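Long-range contacts in cyclic di-GMP receptor atypical PilZ domain-containing protein (Xanthomonas campestris pv. campestris, PDB 3PH1), which is of unknown function but probably takes part in cyclic di-GMP signalling as a tetrameric member of the atypical PilZ receptor family: residues A43-L48 with E137-P142; P142-A147 with W158-P163. One frame throughout, in Å; residues are numbered along the deposited sequence.

Contact 1 of 2, residues A43-L48 with E137-P142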
loop_
_atom_site.group_PDB
_atom_site.type_symbol
_atom_site.label_atom_id
_atom_site.label_comp_id
_atom_site.label_asym_id
_atom_site.label_seq_id
_atom_site.Cartn_x
_atom_site.Cartn_y
_atom_site.Cartn_z
ATOM N N ALA C 43 16.381 -8.559 11.642
ATOM C CA ALA C 43 15.913 -8.965 10.319
ATOM C C ALA C 43 15.197 -7.831 9.572
ATOM O O ALA C 43 15.312 -7.710 8.360
ATOM C CB ALA C 43 14.994 -10.175 10.445
ATOM N N THR C 44 14.464 -6.996 10.295
ATOM C CA THR C 44 13.757 -5.886 9.663
ATOM C C THR C 44 14.775 -4.874 9.139
ATOM O O THR C 44 14.661 -4.387 8.008
ATOM C CB THR C 44 12.804 -5.189 10.666
ATOM O OG1 THR C 44 11.848 -6.142 11.146
ATOM C CG2 THR C 44 12.073 -4.031 10.002
ATOM N N ALA C 45 15.770 -4.567 9.969
ATOM C CA ALA C 45 16.820 -3.633 9.578
ATOM C C ALA C 45 17.593 -4.239 8.406
ATOM O O ALA C 45 17.796 -3.578 7.390
ATOM C CB ALA C 45 17.760 -3.364 10.753
ATOM N N GLU C 46 18.000 -5.499 8.535
ATOM C CA GLU C 46 18.742 -6.166 7.462
ATOM C C GLU C 46 17.948 -6.173 6.152
ATOM O O GLU C 46 18.483 -5.854 5.093
ATOM C CB GLU C 46 19.094 -7.617 7.846
ATOM C CG GLU C 46 19.685 -8.427 6.678
ATOM C CD GLU C 46 20.113 -9.843 7.053
ATOM O OE1 GLU C 46 19.609 -10.382 8.054
ATOM O OE2 GLU C 46 20.947 -10.426 6.324
ATOM N N THR C 47 16.673 -6.529 6.231
ATOM C CA THR C 47 15.839 -6.573 5.035
ATOM C C THR C 47 15.746 -5.211 4.377
ATOM O O THR C 47 15.822 -5.107 3.166
ATOM C CB THR C 47 14.427 -7.093 5.344
ATOM O OG1 THR C 47 14.519 -8.436 5.839
ATOM C CG2 THR C 47 13.571 -7.091 4.073
ATOM N N LEU C 48 15.592 -4.166 5.176
ATOM C CA LEU C 48 15.514 -2.818 4.643
ATOM C C LEU C 48 16.780 -2.453 3.854
ATOM O O LEU C 48 16.708 -1.938 2.738
ATOM C CB LEU C 48 15.328 -1.802 5.789
ATOM C CG LEU C 48 15.596 -0.333 5.406
ATOM C CD1 LEU C 48 14.634 0.097 4.307
ATOM C CD2 LEU C 48 15.463 0.571 6.639
ATOM N N GLU C 137 11.652 5.395 4.808
ATOM C CA GLU C 137 11.745 4.331 5.801
ATOM C C GLU C 137 12.902 4.587 6.749
ATOM O O GLU C 137 13.972 5.036 6.339
ATOM C CB GLU C 137 11.948 2.974 5.135
ATOM C CG GLU C 137 10.858 1.987 5.455
ATOM C CD GLU C 137 10.528 1.936 6.931
ATOM O OE1 GLU C 137 11.375 1.459 7.702
ATOM O OE2 GLU C 137 9.424 2.383 7.322
ATOM N N LEU C 138 12.690 4.292 8.022
ATOM C CA LEU C 138 13.742 4.515 8.996
ATOM C C LEU C 138 14.435 3.242 9.439
ATOM O O LEU C 138 13.821 2.188 9.591
ATOM C CB LEU C 138 13.189 5.250 10.221
ATOM C CG LEU C 138 12.569 6.620 9.925
ATOM C CD1 LEU C 138 12.224 7.344 11.232
ATOM C CD2 LEU C 138 13.554 7.443 9.110
ATOM N N LEU C 139 15.742 3.351 9.605
ATOM C CA LEU C 139 16.547 2.248 10.089
ATOM C C LEU C 139 16.696 2.562 11.585
ATOM O O LEU C 139 17.144 3.657 11.947
ATOM C CB LEU C 139 17.922 2.254 9.414
ATOM C CG LEU C 139 18.905 1.165 9.857
ATOM C CD1 LEU C 139 18.438 -0.206 9.335
ATOM C CD2 LEU C 139 20.305 1.487 9.335
ATOM N N GLN C 140 16.282 1.641 12.453
ATOM C CA GLN C 140 16.425 1.877 13.885
ATOM C C GLN C 140 17.431 0.885 14.418
ATOM O O GLN C 140 17.327 -0.308 14.148
ATOM C CB GLN C 140 15.094 1.703 14.621
ATOM C CG GLN C 140 14.019 2.669 14.174
ATOM C CD GLN C 140 13.003 2.953 15.262
ATOM O OE1 GLN C 140 12.087 3.751 15.074
ATOM N NE2 GLN C 140 13.166 2.308 16.410
ATOM N N LEU C 141 18.407 1.379 15.166
ATOM C CA LEU C 141 19.451 0.529 15.720
ATOM C C LEU C 141 19.689 0.774 17.216
ATOM O O LEU C 141 20.142 1.852 17.612
ATOM C CB LEU C 141 20.767 0.764 14.966
ATOM C CG LEU C 141 20.798 0.511 13.447
ATOM C CD1 LEU C 141 22.207 0.778 12.904
ATOM C CD2 LEU C 141 20.381 -0.916 13.156
ATOM N N PRO C 142 19.363 -0.214 18.064
ATOM C CA PRO C 142 19.574 -0.073 19.508
ATOM C C PRO C 142 21.035 0.328 19.731
ATOM O O PRO C 142 21.928 -0.182 19.050
ATOM C CB PRO C 142 19.273 -1.469 20.033
ATOM C CG PRO C 142 18.172 -1.927 19.117
ATOM C CD PRO C 142 18.651 -1.466 17.751
#
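Leu48 lays its CD2 methyl over one face of the flat peptide group joining Leu138 to Leu139, displaced toward the side of Leu138 O and Leu139 CA and 3.7 Å from Leu138 O. The carboxylate of Glu137 turns instead to the second subunit, where OE2 forms a salt bridge with Arg90; Glu137 meets the helix through its aliphatic CB, 4.0 Å from Leu48 CD1. With CG anti to the backbone N (chi1 165°), Leu48 stretches from the helix towards the chain opposite, and its two methyls divide the work: CD1 takes Glu137, while CD2 takes the peptide and Leu139 CB. Leucine suits the place because its branch lets one side chain touch both the Glu137 end of the loop and the start of the strand.

This is a helix laid on the rim of the PilZ beta-barrel: helix 42-55 meets the start of strand 139-150, and the axes of the two short segments are 8.4 Å apart at an angle of 140°. One turn before Leu48, Ala45 makes the near approach possible, because its side chain is a single methyl; the CA atoms of Ala45 and Leu139 are 5.9 Å apart. Leu139, whose CG lies opposite the backbone N (chi1 178°), brings CD1 to 3.5 Å from Ala45 CB, and Leu141 CD2 touches the same methyl more loosely at 4.3 Å. Leu168 of helix 165-185 packs on both Ala45 and Leu141.

Contact 2 of 2, residues P142-A147 with W158-P163; sequences PADVLA and WLRFAP
Asp144 and Arg160 form an antiparallel hydrogen-bonded pair through their backbones: Arg160 N donates a hydrogen bond to Asp144 O at 2.9 Å, and Asp144 N returns the bond to Arg160 O. Farther along, Trp158 O receives Leu146 N at 2.8 Å and, weakly, Ala147 N at 3.5 Å. Two residues thus face one, a classic beta bulge, and the helical psi of Leu146 (-42°) supplies the kink. Beyond it Trp158 N bonds to Ala147 O. At the other end Ala162 N bonds to Pro142 O, and a water donates to both Pro142 O and Ala162 O.

The side chains of Asp144 and Arg160 make no salt bridge, OD1 and NH1 being 4.4 Å apart; Arg160 NE pairs with Glu17 instead. Leu146 crosses Arg160 at about a right angle and sets CD2 over one face of the guanidinium, offset toward its rim and 3.4 Å from NH2, a place where an apolar methyl can cover a flat group without competing for its edge. Ala147 CB lies 3.9 Å from Trp158 CE3, its small size suiting the neighbourhood of the bulky indole. Among Ala143, Val145, Leu159 and Phe161, on the face opposite Asp144 and Arg160, Val145 CG2 and Leu159 CD1 are tight at 3.5 Å.

Val127 of strand 124-129 packs against Ala143, Leu159 and Phe161, while helix 12-19 covers Leu146, Ala147 and Arg160; backbone hydrogen bonds of Ala143 with Gly125 and of Leu159 with Ile111 set the hairpin between strands 124-129 and 110-115 in the barrel sheet.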
loop_
_atom_site.group_PDB
_atom_site.type_symbol
_atom_site.label_atom_id
_atom_site.label_comp_id
_atom_site.label_asym_id
_atom_site.label_seq_id
_atom_site.Cartn_x
_atom_site.Cartn_y
_atom_site.Cartn_z
ATOM N N PRO C 142 19.363 -0.214 18.064
ATOM C CA PRO C 142 19.574 -0.073 19.508
ATOM C C PRO C 142 21.035 0.328 19.731
ATOM O O PRO C 142 21.928 -0.182 19.050
ATOM C CB PRO C 142 19.273 -1.469 20.033
ATOM C CG PRO C 142 18.172 -1.927 19.117
ATOM C CD PRO C 142 18.651 -1.466 17.751
ATOM N N ALA C 143 21.277 1.243 20.668
ATOM C CA ALA C 143 22.636 1.704 20.933
ATOM C C ALA C 143 22.827 2.289 22.334
ATOM O O ALA C 143 21.862 2.629 23.017
ATOM C CB ALA C 143 23.035 2.744 19.889
ATOM N N ASP C 144 24.083 2.392 22.749
ATOM C CA ASP C 144 24.428 2.961 24.042
ATOM C C ASP C 144 25.290 4.202 23.820
ATOM O O ASP C 144 26.087 4.274 22.876
ATOM C CB ASP C 144 25.198 1.958 24.902
ATOM C CG ASP C 144 24.308 0.859 25.456
ATOM O OD1 ASP C 144 24.737 0.153 26.397
ATOM O OD2 ASP C 144 23.176 0.692 24.953
ATOM N N VAL C 145 25.111 5.192 24.681
ATOM C CA VAL C 145 25.893 6.411 24.587
ATOM C C VAL C 145 27.268 6.154 25.210
ATOM O O VAL C 145 27.367 5.837 26.401
ATOM C CB VAL C 145 25.209 7.569 25.344
ATOM C CG1 VAL C 145 26.061 8.835 25.250
ATOM C CG2 VAL C 145 23.815 7.801 24.781
ATOM N N LEU C 146 28.312 6.268 24.394
ATOM C CA LEU C 146 29.691 6.078 24.842
ATOM C C LEU C 146 30.215 7.405 25.376
ATOM O O LEU C 146 30.905 7.452 26.399
ATOM C CB LEU C 146 30.604 5.660 23.683
ATOM C CG LEU C 146 30.536 4.321 22.956
ATOM C CD1 LEU C 146 31.764 4.236 22.066
ATOM C CD2 LEU C 146 30.534 3.158 23.919
ATOM N N ALA C 147 29.902 8.481 24.655
ATOM C CA ALA C 147 30.337 9.814 25.037
ATOM C C ALA C 147 29.291 10.865 24.705
ATOM O O ALA C 147 28.483 10.693 23.786
ATOM C CB ALA C 147 31.635 10.152 24.347
ATOM N N TRP C 158 28.110 10.100 20.896
ATOM C CA TRP C 158 28.861 9.032 20.263
ATOM C C TRP C 158 28.082 7.813 20.707
ATOM O O TRP C 158 28.022 7.509 21.899
ATOM C CB TRP C 158 30.298 8.967 20.795
ATOM C CG TRP C 158 31.213 9.969 20.155
ATOM C CD1 TRP C 158 32.169 9.720 19.212
ATOM C CD2 TRP C 158 31.252 11.380 20.405
ATOM N NE1 TRP C 158 32.801 10.886 18.859
ATOM C CE2 TRP C 158 32.259 11.922 19.573
ATOM C CE3 TRP C 158 30.534 12.241 21.251
ATOM C CZ2 TRP C 158 32.571 13.289 19.560
ATOM C CZ3 TRP C 158 30.844 13.605 21.239
ATOM C CH2 TRP C 158 31.856 14.112 20.397
ATOM N N LEU C 159 27.456 7.143 19.755
ATOM C CA LEU C 159 26.658 5.969 20.051
ATOM C C LEU C 159 27.299 4.692 19.493
ATOM O O LEU C 159 27.736 4.653 18.345
ATOM C CB LEU C 159 25.250 6.113 19.459
ATOM C CG LEU C 159 24.263 7.221 19.857
ATOM C CD1 LEU C 159 24.061 7.211 21.357
ATOM C CD2 LEU C 159 24.747 8.566 19.387
ATOM N N ARG C 160 27.339 3.650 20.319
ATOM C CA ARG C 160 27.887 2.368 19.904
ATOM C C ARG C 160 26.695 1.440 19.718
ATOM O O ARG C 160 25.913 1.253 20.654
ATOM C CB ARG C 160 28.811 1.791 20.978
ATOM C CG ARG C 160 29.538 0.543 20.512
ATOM C CD ARG C 160 29.453 -0.577 21.519
ATOM N NE ARG C 160 30.273 -0.341 22.704
ATOM C CZ ARG C 160 29.796 -0.282 23.943
ATOM N NH1 ARG C 160 28.499 -0.436 24.165
ATOM N NH2 ARG C 160 30.621 -0.092 24.962
ATOM N N PHE C 161 26.547 0.866 18.522
ATOM C CA PHE C 161 25.420 -0.026 18.263
ATOM C C PHE C 161 25.520 -1.304 19.083
ATOM O O PHE C 161 26.614 -1.792 19.353
ATOM C CB PHE C 161 25.327 -0.413 16.768
ATOM C CG PHE C 161 25.273 0.768 15.823
ATOM C CD1 PHE C 161 24.355 1.796 16.020
ATOM C CD2 PHE C 161 26.133 0.835 14.726
ATOM C CE1 PHE C 161 24.291 2.877 15.144
ATOM C CE2 PHE C 161 26.081 1.910 13.838
ATOM C CZ PHE C 161 25.158 2.934 14.049
ATOM N N ALA C 162 24.372 -1.826 19.499
ATOM C CA ALA C 162 24.337 -3.086 20.230
ATOM C C ALA C 162 24.686 -4.114 19.138
ATOM O O ALA C 162 24.480 -3.841 17.955
ATOM C CB ALA C 162 22.935 -3.337 20.776
ATOM N N PRO C 163 25.222 -5.295 19.509
ATOM C CA PRO C 163 25.566 -6.285 18.481
ATOM C C PRO C 163 24.472 -6.390 17.440
ATOM O O PRO C 163 23.306 -6.557 17.780
ATOM C CB PRO C 163 25.738 -7.566 19.282
ATOM C CG PRO C 163 26.300 -7.053 20.569
ATOM C CD PRO C 163 25.434 -5.854 20.856
HETATM O O HOH W 1 22.169 -2.213 17.203
#

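Strand 139-150 carries both contacts in series: its beginning receives helix 42-55 in contact 1, and from Pro142, which the two share, it pairs with strand 155-161 in contact 2. The centres of the two contacts are about 16 Å apart, yet their apolar side chains join, for Leu141 CD1 lies 3.7 Å from Phe161 CE1. The settings differ. Contact 1 is buried, its centre about 9 Å from that of the chain, and also meets the second subunit; contact 2 is partly buried, its centre about 15 Å from that of the chain, and no other chain of the assembly touches it. Together they connect the barrel hairpin to the helix at its rim.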